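Local coordinates for chitinase (Paenibacillus sp. FPU-7, PDB 5GZT), which probably cleaves internal beta-1,4 linkages between N-acetylglucosamine units in chitin and chitodextrins, acting as an endochitinase, at residues G560-S565 against T595-E600; Y577-D582 against P588-G593. All blocks are in the same frame, centred on the assembly; numbering follows the deposited sequence.

Interaction 1: residues G560-S565 against T595-E600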
loop_
_atom_site.group_PDB
_atom_site.type_symbol
_atom_site.label_atom_id
_atom_site.label_comp_id
_atom_site.label_asym_id
_atom_site.label_seq_id
_atom_site.Cartn_x
_atom_site.Cartn_y
_atom_site.Cartn_z
ATOM N N GLY B 560 -9.670 -25.561 3.302
ATOM C CA GLY B 560 -8.827 -24.884 2.274
ATOM C C GLY B 560 -7.947 -23.741 2.790
ATOM O O GLY B 560 -6.681 -23.766 2.592
ATOM N N THR B 561 -8.624 -22.708 3.317
ATOM C CA THR B 561 -8.037 -21.486 3.848
ATOM C C THR B 561 -8.650 -21.207 5.216
ATOM O O THR B 561 -9.779 -21.531 5.454
ATOM C CB THR B 561 -8.205 -20.229 2.987
ATOM O OG1 THR B 561 -9.581 -19.947 2.842
ATOM C CG2 THR B 561 -7.555 -20.348 1.574
ATOM N N ILE B 562 -7.848 -20.666 6.124
ATOM C CA ILE B 562 -8.321 -20.143 7.406
ATOM C C ILE B 562 -7.762 -18.739 7.568
ATOM O O ILE B 562 -6.574 -18.539 7.459
ATOM C CB ILE B 562 -7.833 -21.047 8.559
ATOM C CG1 ILE B 562 -8.356 -22.440 8.415
ATOM C CG2 ILE B 562 -8.302 -20.487 9.906
ATOM C CD1 ILE B 562 -7.741 -23.485 9.336
ATOM N N VAL B 563 -8.595 -17.737 7.832
ATOM C CA VAL B 563 -8.195 -16.354 7.853
ATOM C C VAL B 563 -7.344 -16.103 9.116
ATOM O O VAL B 563 -7.427 -16.851 10.127
ATOM C CB VAL B 563 -9.393 -15.400 7.745
ATOM C CG1 VAL B 563 -10.289 -15.761 6.521
ATOM C CG2 VAL B 563 -10.234 -15.413 9.031
ATOM N N TYR B 564 -6.403 -15.169 9.017
ATOM C CA TYR B 564 -5.443 -14.942 10.124
ATOM C C TYR B 564 -6.141 -14.684 11.489
ATOM O O TYR B 564 -5.660 -15.125 12.491
ATOM C CB TYR B 564 -4.590 -13.742 9.799
ATOM C CG TYR B 564 -3.429 -13.473 10.737
ATOM C CD1 TYR B 564 -2.361 -14.380 10.857
ATOM C CD2 TYR B 564 -3.440 -12.355 11.580
ATOM C CE1 TYR B 564 -1.311 -14.125 11.745
ATOM C CE2 TYR B 564 -2.383 -12.083 12.427
ATOM C CZ TYR B 564 -1.298 -12.947 12.517
ATOM O OH TYR B 564 -0.231 -12.688 13.352
ATOM N N SER B 565 -7.194 -13.876 11.530
ATOM C CA SER B 565 -7.888 -13.610 12.808
ATOM C C SER B 565 -8.340 -14.885 13.499
ATOM O O SER B 565 -8.226 -14.998 14.713
ATOM C CB SER B 565 -9.088 -12.704 12.593
ATOM O OG SER B 565 -9.972 -13.236 11.606
ATOM N N THR B 595 -3.107 -31.887 10.626
ATOM C CA THR B 595 -3.312 -30.683 9.825
ATOM C C THR B 595 -2.111 -29.745 9.803
ATOM O O THR B 595 -1.615 -29.361 10.878
ATOM C CB THR B 595 -4.543 -29.977 10.344
ATOM O OG1 THR B 595 -5.616 -30.912 10.358
ATOM C CG2 THR B 595 -4.866 -28.830 9.558
ATOM N N PHE B 596 -1.728 -29.331 8.606
ATOM C CA PHE B 596 -0.639 -28.396 8.343
ATOM C C PHE B 596 -1.192 -27.068 7.812
ATOM O O PHE B 596 -2.049 -27.033 6.930
ATOM C CB PHE B 596 0.344 -28.995 7.320
ATOM C CG PHE B 596 1.349 -28.054 6.823
ATOM C CD1 PHE B 596 1.054 -27.236 5.788
ATOM C CD2 PHE B 596 2.630 -27.977 7.395
ATOM C CE1 PHE B 596 1.988 -26.362 5.307
ATOM C CE2 PHE B 596 3.565 -27.080 6.927
ATOM C CZ PHE B 596 3.246 -26.278 5.893
ATOM N N ILE B 597 -0.717 -25.958 8.374
ATOM C CA ILE B 597 -1.265 -24.646 8.042
ATOM C C ILE B 597 -0.101 -23.759 7.693
ATOM O O ILE B 597 0.768 -23.490 8.558
ATOM C CB ILE B 597 -2.036 -24.062 9.249
ATOM C CG1 ILE B 597 -3.216 -24.956 9.590
ATOM C CG2 ILE B 597 -2.503 -22.659 8.946
ATOM C CD1 ILE B 597 -4.110 -24.641 10.783
ATOM N N SER B 598 -0.107 -23.222 6.480
ATOM C CA SER B 598 0.880 -22.309 6.038
ATOM C C SER B 598 0.295 -20.957 6.103
ATOM O O SER B 598 -0.734 -20.771 5.553
ATOM C CB SER B 598 1.307 -22.588 4.574
ATOM O OG SER B 598 1.975 -21.475 4.041
ATOM N N TYR B 599 1.031 -19.973 6.616
ATOM C CA TYR B 599 0.463 -18.666 6.839
ATOM C C TYR B 599 1.541 -17.568 6.850
ATOM O O TYR B 599 2.723 -17.835 6.551
ATOM C CB TYR B 599 -0.438 -18.675 8.133
ATOM C CG TYR B 599 0.292 -18.681 9.478
ATOM C CD1 TYR B 599 0.854 -19.855 9.972
ATOM C CD2 TYR B 599 0.322 -17.553 10.316
ATOM C CE1 TYR B 599 1.529 -19.919 11.157
ATOM C CE2 TYR B 599 0.929 -17.643 11.559
ATOM C CZ TYR B 599 1.530 -18.837 11.954
ATOM O OH TYR B 599 2.172 -18.942 13.138
ATOM N N GLU B 600 1.084 -16.353 7.082
ATOM C CA GLU B 600 1.841 -15.134 7.039
ATOM C C GLU B 600 1.589 -14.523 8.464
ATOM O O GLU B 600 0.454 -14.460 8.911
ATOM C CB GLU B 600 1.158 -14.207 6.097
ATOM C CG GLU B 600 1.874 -12.909 5.867
ATOM C CD GLU B 600 2.881 -12.981 4.678
ATOM O OE1 GLU B 600 3.999 -13.459 4.888
ATOM O OE2 GLU B 600 2.553 -12.547 3.548
#
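Ile562 faces Ile597 and Tyr564 faces Tyr599, with CA atoms 8.4 Å and 7.7 Å apart respectively, too far for directly paired strands. The spacing fits the sheet order, in which strand 534-538 lies between 561-563 and 596-598 and runs antiparallel to both. Backbone bonds confirm this: Gly560 and Ile562 pair with Val537 and Ser535, and Phe596 pairs with Trp538. What joins residues 560-565 to 595-600 directly is therefore side-chain packing, reaching past the intervening strand. The CD1 ends of Ile562 and Ile597 meet at 4.1 Å, the two side chains crossing at about a right angle, and Leu567 of helix 564-570 touches both. This antiparallel sheet, inserted between barrel strand 527-532 and helix 602-614, is consistent with the alpha+beta insertion domain of many family 18 chitinases. Beyond Val563, the N-cap residue, the chain turns into helix 564-570. At its start, Tyr564 has CG anti to the backbone N (chi1 -172°), which brings its ring to the second segment although its CB does not point there. The two tyrosine rings meet edge to edge, CE1 of Tyr564 lying 4.1 Å from CD2 of Tyr599. The same CE1 is 3.4 Å from the carbonyl O of Glu600, which approaches the Tyr564 ring obliquely. An alanine in place of Tyr564 would remove the ring and is likely to open a gap beside Tyr599 and deprive Glu633 of the hydrogen bond it shares with the Tyr564 hydroxyl. The carboxylate of Glu600 turns elsewhere, to Ser604, Lys608 and the backbone N of Ala532.

Interaction 2: residues Y577-D582 against P588-G593. With FMT (formic acid), chain H.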
loop_
_atom_site.group_PDB
_atom_site.type_symbol
_atom_site.label_atom_id
_atom_site.label_comp_id
_atom_site.label_asym_id
_atom_site.label_seq_id
_atom_site.Cartn_x
_atom_site.Cartn_y
_atom_site.Cartn_z
ATOM N N TYR B 577 -1.897 -27.156 18.225
ATOM C CA TYR B 577 -1.167 -26.744 17.030
ATOM C C TYR B 577 0.174 -26.089 17.481
ATOM O O TYR B 577 0.153 -25.077 18.260
ATOM C CB TYR B 577 -1.994 -25.770 16.176
ATOM C CG TYR B 577 -3.063 -26.404 15.339
ATOM C CD1 TYR B 577 -4.288 -26.702 15.869
ATOM C CD2 TYR B 577 -2.809 -26.780 14.039
ATOM C CE1 TYR B 577 -5.283 -27.359 15.101
ATOM C CE2 TYR B 577 -3.775 -27.431 13.270
ATOM C CZ TYR B 577 -5.010 -27.713 13.788
ATOM O OH TYR B 577 -5.954 -28.372 12.962
ATOM N N THR B 578 1.307 -26.602 16.976
ATOM C CA THR B 578 2.631 -26.093 17.308
ATOM C C THR B 578 2.989 -25.073 16.219
ATOM O O THR B 578 2.804 -25.329 15.012
ATOM C CB THR B 578 3.628 -27.243 17.401
ATOM O OG1 THR B 578 3.221 -28.081 18.458
ATOM C CG2 THR B 578 5.002 -26.799 17.661
ATOM N N ARG B 579 3.547 -23.949 16.631
ATOM C CA ARG B 579 4.097 -22.923 15.740
ATOM C C ARG B 579 5.542 -23.300 15.396
ATOM O O ARG B 579 6.324 -23.591 16.278
ATOM C CB ARG B 579 4.067 -21.505 16.379
ATOM C CG ARG B 579 4.648 -20.519 15.342
ATOM C CD ARG B 579 4.405 -19.072 15.724
ATOM N NE ARG B 579 4.935 -18.738 17.016
ATOM C CZ ARG B 579 6.079 -18.091 17.261
ATOM N NH1 ARG B 579 6.999 -17.828 16.304
ATOM N NH2 ARG B 579 6.385 -17.784 18.520
ATOM N N TYR B 580 5.862 -23.350 14.094
ATOM C CA TYR B 580 7.215 -23.630 13.599
ATOM C C TYR B 580 7.634 -22.492 12.676
ATOM O O TYR B 580 6.816 -21.735 12.231
ATOM C CB TYR B 580 7.177 -24.928 12.782
ATOM C CG TYR B 580 7.060 -26.195 13.599
ATOM C CD1 TYR B 580 7.998 -26.514 14.538
ATOM C CD2 TYR B 580 6.000 -27.075 13.433
ATOM C CE1 TYR B 580 7.917 -27.715 15.264
ATOM C CE2 TYR B 580 5.960 -28.280 14.133
ATOM C CZ TYR B 580 6.894 -28.568 15.025
ATOM O OH TYR B 580 6.815 -29.722 15.745
ATOM N N TRP B 581 8.931 -22.358 12.393
ATOM C CA TRP B 581 9.426 -21.356 11.512
ATOM C C TRP B 581 10.397 -22.043 10.555
ATOM O O TRP B 581 11.217 -22.857 10.954
ATOM C CB TRP B 581 10.219 -20.389 12.358
ATOM C CG TRP B 581 10.935 -19.275 11.603
ATOM C CD1 TRP B 581 12.296 -19.123 11.460
ATOM C CD2 TRP B 581 10.339 -18.159 10.946
ATOM N NE1 TRP B 581 12.535 -18.016 10.749
ATOM C CE2 TRP B 581 11.388 -17.387 10.430
ATOM C CE3 TRP B 581 9.012 -17.778 10.676
ATOM C CZ2 TRP B 581 11.193 -16.157 9.748
ATOM C CZ3 TRP B 581 8.799 -16.513 10.015
ATOM C CH2 TRP B 581 9.905 -15.775 9.504
ATOM N N ASP B 582 10.324 -21.656 9.303
ATOM C CA ASP B 582 11.304 -22.096 8.308
ATOM C C ASP B 582 12.270 -20.946 8.125
ATOM O O ASP B 582 11.955 -19.909 7.585
ATOM C CB ASP B 582 10.611 -22.431 6.998
ATOM C CG ASP B 582 11.606 -22.971 5.899
ATOM O OD1 ASP B 582 12.784 -22.563 5.848
ATOM O OD2 ASP B 582 11.159 -23.656 4.983
ATOM N N PRO B 588 6.251 -18.861 8.627
ATOM C CA PRO B 588 5.777 -19.677 9.732
ATOM C C PRO B 588 4.736 -20.682 9.240
ATOM O O PRO B 588 4.102 -20.452 8.189
ATOM C CB PRO B 588 5.058 -18.637 10.595
ATOM C CG PRO B 588 4.362 -17.765 9.495
ATOM C CD PRO B 588 5.369 -17.723 8.353
ATOM N N TYR B 589 4.557 -21.759 10.014
ATOM C CA TYR B 589 3.510 -22.713 9.740
ATOM C C TYR B 589 3.152 -23.377 11.053
ATOM O O TYR B 589 3.911 -23.219 12.065
ATOM C CB TYR B 589 3.979 -23.742 8.716
ATOM C CG TYR B 589 5.214 -24.487 9.057
ATOM C CD1 TYR B 589 6.436 -23.948 8.863
ATOM C CD2 TYR B 589 5.168 -25.798 9.494
ATOM C CE1 TYR B 589 7.602 -24.652 9.167
ATOM C CE2 TYR B 589 6.335 -26.512 9.736
ATOM C CZ TYR B 589 7.544 -25.942 9.527
ATOM O OH TYR B 589 8.732 -26.612 9.732
ATOM N N LEU B 590 1.949 -23.943 11.076
ATOM C CA LEU B 590 1.495 -24.742 12.221
ATOM C C LEU B 590 1.352 -26.198 11.872
ATOM O O LEU B 590 0.986 -26.541 10.703
ATOM C CB LEU B 590 0.139 -24.267 12.618
ATOM C CG LEU B 590 0.025 -22.741 12.814
ATOM C CD1 LEU B 590 -1.410 -22.449 13.286
ATOM C CD2 LEU B 590 1.008 -22.275 13.879
ATOM N N PHE B 591 1.495 -27.070 12.873
ATOM C CA PHE B 591 1.179 -28.494 12.638
ATOM C C PHE B 591 0.718 -29.091 13.924
ATOM O O PHE B 591 1.259 -28.766 14.999
ATOM C CB PHE B 591 2.437 -29.223 12.129
ATOM C CG PHE B 591 2.221 -30.645 11.668
ATOM C CD1 PHE B 591 1.294 -30.910 10.698
ATOM C CD2 PHE B 591 3.051 -31.660 12.081
ATOM C CE1 PHE B 591 1.082 -32.250 10.222
ATOM C CE2 PHE B 591 2.868 -32.982 11.660
ATOM C CZ PHE B 591 1.872 -33.276 10.700
ATOM N N ASN B 592 -0.334 -29.905 13.859
ATOM C CA ASN B 592 -0.822 -30.625 15.009
ATOM C C ASN B 592 -0.663 -32.142 14.931
ATOM O O ASN B 592 -1.230 -32.862 15.748
ATOM C CB ASN B 592 -2.288 -30.287 15.290
ATOM C CG ASN B 592 -3.236 -30.952 14.323
ATOM O OD1 ASN B 592 -2.839 -31.381 13.217
ATOM N ND2 ASN B 592 -4.501 -31.009 14.701
ATOM N N GLY B 593 0.129 -32.622 13.986
ATOM C CA GLY B 593 0.220 -34.041 13.753
ATOM C C GLY B 593 -0.661 -34.541 12.575
ATOM O O GLY B 593 -0.484 -35.646 12.134
HETATM C C FMT H . 7.415 -18.117 13.317
HETATM O O1 FMT H . 6.982 -19.238 13.753
HETATM O O2 FMT H . 6.834 -16.865 13.131
HETATM O O HOH W 1 1.338 -30.014 18.256
HETATM O O HOH W 2 10.808 -25.329 9.241
#
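Thr578 pairs with Phe591 and Tyr580 with Tyr589 as the hydrogen-bonded pairs of an antiparallel hairpin, whose strand axes approach to 4.7 Å with N-to-C directions 144° apart. The bonds of one pair are unequal: Tyr580 N reaches Tyr589 O at 2.8 Å, nearly in line with the carbonyl. The return bond from Tyr589 N to Tyr580 O is longer, 3.2 Å, and its donor stands well above the carbonyl plane. At the open end of the hairpin, Tyr577 can be traced outward. From CB, chi1 of -78° sets CG beside the backbone N, turning the ring over the other strand. CD2 then packs against Leu590 CB at 4.1 Å. The ring centre receives a CH-pi contact from Asn592 CB, 3.7 Å away and almost straight above the face. Farther out, CZ lies 3.5 Å from Asn592 ND2, the carboxamide being stacked with its plane only 11° from the ring's. The hydroxyl also lies near ND2, but the angle is too poor for a hydrogen bond. Asn592 OD1 accepts from the backbone N atoms of Ser594 and Thr595, which fixes the rotation of that amide. On the face carrying Tyr580 and Tyr589, the Tyr580 CB sits 3.6 Å from the Tyr589 ring centroid in a second CH-pi contact. On the other face, Arg579 NH1 donates to O1 of a formic acid, probably from the crystallisation liquor, at 2.9 Å. Strand 578-582 forms one edge of the five-stranded sheet, strand 587-591 continues it to 596-598, and helix 602-614 meets Trp581 and Pro588 through Ala603 and Ser604.

Interaction 2 is nested along the chain inside the loop that interaction 1 closes: 560-565 comes first, then the hairpin 577-582 and 588-593, then 595-600. Their centres lie 10 Å apart in one five-stranded antiparallel sheet, with strands 561-563 and 578-582 at its two edges. The junction is the neighbouring pair 587-591 and 596-598, where Leu590 N and Ile597 O lie 2.8 Å apart, a probable hydrogen bond. Packing of Phe596 CE2 on Tyr589 CD2, 3.3 Å apart, adds a side-chain link. Together the contacts connect both edges of a compact sheet belonging to the first of this enzyme's two family 18 regions.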